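Local atomic coordinates of octenoyl-coa reductase/carboxylase (Streptomyces sp., PDB entry 4A0S), a protein that binds NADP and an octenoyl-CoA substrate, whose reductive carboxylation probably supplies an extender unit for cinnabaramide polyketide biosynthesis. Residues Met70-Asn75 and Gly171-Tyr176. Residues are numbered along the deposited sequence; the frame is centred on the assembly and turned at random.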
ATOM      1  N   MET A  70     -12.842 -13.808 -33.721  1.00 15.95           N
ATOM      2  CA  MET A  70     -11.999 -13.778 -34.899  1.00 16.35           C
ATOM      3  C   MET A  70     -10.773 -14.636 -34.711  1.00 16.36           C
ATOM      4  O   MET A  70     -10.390 -15.387 -35.600  1.00 16.76           O
ATOM      5  CB  MET A  70     -11.642 -12.338 -35.230  1.00 16.53           C
ATOM      6  CG  MET A  70     -12.849 -11.576 -35.771  1.00 18.18           C
ATOM      7  SD  MET A  70     -13.465 -12.283 -37.318  1.00 20.93           S
ATOM      8  CE  MET A  70     -12.181 -11.741 -38.419  1.00 23.17           C
ATOM      9  N   ALA A  71     -10.189 -14.540 -33.522  1.00 15.98           N
ATOM     10  CA  ALA A  71      -9.014 -15.291 -33.171  1.00 16.00           C
ATOM     11  C   ALA A  71      -9.016 -15.469 -31.661  1.00 15.59           C
ATOM     12  O   ALA A  71      -9.618 -14.671 -30.927  1.00 15.28           O
ATOM     13  CB  ALA A  71      -7.767 -14.548 -33.619  1.00 16.18           C
ATOM     14  N   SER A  72      -8.330 -16.505 -31.212  1.00 15.66           N
ATOM     15  CA  SER A  72      -8.207 -16.801 -29.810  1.00 15.39           C
ATOM     16  C   SER A  72      -6.763 -17.238 -29.643  1.00 15.58           C
ATOM     17  O   SER A  72      -5.917 -16.938 -30.500  1.00 15.82           O
ATOM     18  CB  SER A  72      -9.200 -17.905 -29.446  1.00 15.41           C
ATOM     19  OG  SER A  72      -9.213 -18.168 -28.062  1.00 15.77           O
ATOM     20  N   SER A  73      -6.449 -17.908 -28.541  1.00 15.52           N
ATOM     21  CA  SER A  73      -5.099 -18.393 -28.369  1.00 15.78           C
ATOM     22  C   SER A  73      -5.160 -19.656 -27.549  1.00 15.90           C
ATOM     23  O   SER A  73      -6.158 -19.914 -26.847  1.00 15.71           O
ATOM     24  CB  SER A  73      -4.250 -17.350 -27.639  1.00 15.64           C
ATOM     25  OG  SER A  73      -4.532 -17.377 -26.252  1.00 15.42           O
ATOM     26  N   ILE A  74      -4.096 -20.444 -27.617  1.00 16.26           N
ATOM     27  CA  ILE A  74      -3.952 -21.520 -26.653  1.00 16.44           C
ATOM     28  C   ILE A  74      -3.360 -20.920 -25.393  1.00 16.29           C
ATOM     29  O   ILE A  74      -2.367 -20.167 -25.447  1.00 16.33           O
ATOM     30  CB  ILE A  74      -3.058 -22.665 -27.167  1.00 16.99           C
ATOM     31  CG1 ILE A  74      -3.556 -23.137 -28.523  1.00 17.21           C
ATOM     32  CG2 ILE A  74      -3.031 -23.810 -26.154  1.00 17.25           C
ATOM     33  CD1 ILE A  74      -4.969 -23.692 -28.484  1.00 17.34           C
ATOM     34  N   ASN A  75      -4.011 -21.212 -24.275  1.00 16.17           N
ATOM     35  CA  ASN A  75      -3.461 -20.909 -22.990  1.00 16.17           C
ATOM     36  C   ASN A  75      -3.167 -22.191 -22.310  1.00 16.58           C
ATOM     37  O   ASN A  75      -3.665 -23.243 -22.711  1.00 16.80           O
ATOM     38  CB  ASN A  75      -4.437 -20.069 -22.184  1.00 15.76           C
ATOM     39  CG  ASN A  75      -4.372 -18.647 -22.589  1.00 15.47           C
ATOM     40  OD1 ASN A  75      -3.412 -17.961 -22.261  1.00 15.54           O
ATOM     41  ND2 ASN A  75      -5.337 -18.211 -23.373  1.00 15.22           N
ATOM     42  N   GLY A 171     -16.349 -20.500 -24.201  1.00 17.03           N
ATOM     43  CA  GLY A 171     -15.058 -19.899 -24.382  1.00 16.87           C
ATOM     44  C   GLY A 171     -14.769 -19.461 -25.808  1.00 16.94           C
ATOM     45  O   GLY A 171     -15.591 -19.628 -26.723  1.00 17.12           O
ATOM     46  N   GLY A 172     -13.574 -18.912 -25.985  1.00 16.84           N
ATOM     47  CA  GLY A 172     -13.213 -18.240 -27.218  1.00 16.90           C
ATOM     48  C   GLY A 172     -12.613 -19.096 -28.317  1.00 17.17           C
ATOM     49  O   GLY A 172     -12.377 -18.592 -29.409  1.00 17.28           O
ATOM     50  N   LEU A 173     -12.348 -20.370 -28.046  1.00 17.33           N
ATOM     51  CA  LEU A 173     -11.833 -21.238 -29.114  1.00 17.65           C
ATOM     52  C   LEU A 173     -12.994 -21.809 -29.926  1.00 17.89           C
ATOM     53  O   LEU A 173     -13.280 -23.005 -29.925  1.00 18.24           O
ATOM     54  CB  LEU A 173     -10.914 -22.311 -28.563  1.00 17.77           C
ATOM     55  CG  LEU A 173      -9.536 -21.755 -28.194  1.00 17.63           C
ATOM     56  CD1 LEU A 173      -8.854 -22.685 -27.234  1.00 17.69           C
ATOM     57  CD2 LEU A 173      -8.687 -21.569 -29.428  1.00 17.95           C
ATOM     58  N   ALA A 174     -13.674 -20.908 -30.612  1.00 18.09           N
ATOM     59  CA  ALA A 174     -14.919 -21.217 -31.283  1.00 18.51           C
ATOM     60  C   ALA A 174     -15.186 -20.033 -32.166  1.00 18.64           C
ATOM     61  O   ALA A 174     -14.481 -19.034 -32.082  1.00 19.19           O
ATOM     62  CB  ALA A 174     -16.042 -21.356 -30.260  1.00 17.97           C
ATOM     63  N   GLU A 175     -16.221 -20.127 -32.980  1.00 18.55           N
ATOM     64  CA  GLU A 175     -16.564 -19.040 -33.868  1.00 19.25           C
ATOM     65  C   GLU A 175     -17.309 -17.957 -33.103  1.00 18.54           C
ATOM     66  O   GLU A 175     -17.310 -16.810 -33.512  1.00 18.97           O
ATOM     67  CB  GLU A 175     -17.386 -19.557 -35.035  1.00 19.90           C
ATOM     68  CG  GLU A 175     -16.581 -20.493 -35.945  1.00 21.13           C
ATOM     69  CD  GLU A 175     -17.126 -20.543 -37.362  1.00 24.48           C
ATOM     70  OE1 GLU A 175     -18.353 -20.544 -37.534  1.00 24.21           O
ATOM     71  OE2 GLU A 175     -16.321 -20.565 -38.314  1.00 26.79           O
ATOM     72  N   TYR A 176     -17.918 -18.328 -31.988  1.00 18.13           N
ATOM     73  CA  TYR A 176     -18.558 -17.349 -31.125  1.00 17.82           C
ATOM     74  C   TYR A 176     -18.165 -17.623 -29.722  1.00 17.47           C
ATOM     75  O   TYR A 176     -17.874 -18.761 -29.361  1.00 17.61           O
ATOM     76  CB  TYR A 176     -20.087 -17.419 -31.222  1.00 18.05           C
ATOM     77  CG  TYR A 176     -20.589 -17.049 -32.579  1.00 19.09           C
ATOM     78  CD1 TYR A 176     -20.739 -18.026 -33.558  1.00 20.47           C
ATOM     79  CD2 TYR A 176     -20.918 -15.731 -32.898  1.00 19.09           C
ATOM     80  CE1 TYR A 176     -21.193 -17.719 -34.809  1.00 20.31           C
ATOM     81  CE2 TYR A 176     -21.363 -15.403 -34.176  1.00 19.92           C
ATOM     82  CZ  TYR A 176     -21.497 -16.424 -35.123  1.00 20.87           C
ATOM     83  OH  TYR A 176     -21.926 -16.181 -36.405  1.00 22.05           O
TER
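Ser-72 meets the turn Gly-172–Leu-173 with its whole side chain. Its CB lies 3.3 Å from Gly-172 O, and its OG rests against Leu-173 CG. Leu-173 forks over this serine and the residues beyond it. CD2 packs 3.7 Å from Ser-72 CB, while CD1 extends along the strand toward Ser-73 O. CD1 also meets Ile-74 CD1 at 4.2 Å, a loose apolar contact; no hydrogen bond joins the two segments. Lacking a side chain, Gly-172 brings its backbone close to Ser-72, where a CB would already touch OG at 3.4 Å. OG, anti to the backbone N (chi1 -175°), hydrogen-bonds to Asp-116 O, so this buried polar atom is satisfied while the leucine lies against it. Gly-172 to Ala-174 form an inverse gamma turn about Leu-173, closed by a weak bond from Ala-174 N to Gly-172 O (2.9 Å). An alanine in place of Leu-173 would probably open a gap beside Ser-72 and leave Ile-74 CD1 without its apolar mate. Where the chain leads into helix 76-82, Ser-73 OG and Asn-75 ND2 both bond to Asp-116 OD1, and Lys-408 NZ bonds to Ser-73 OG and Ile-74 O; the Ile-74 side chain lies about 8 Å from the bound NADP. In the GroES-like domain of this medium-chain dehydrogenase/reductase fold, the loop entering strand 176-180 packs on strand 64-73, its antiparallel partner. Opposite Ser-118 of strand 117-124, Met-70 and Ala-71 make a classic bulge; Ala-71 packs on helix 193-197, and Leu-173 and Ala-174 rest against strand 24-31.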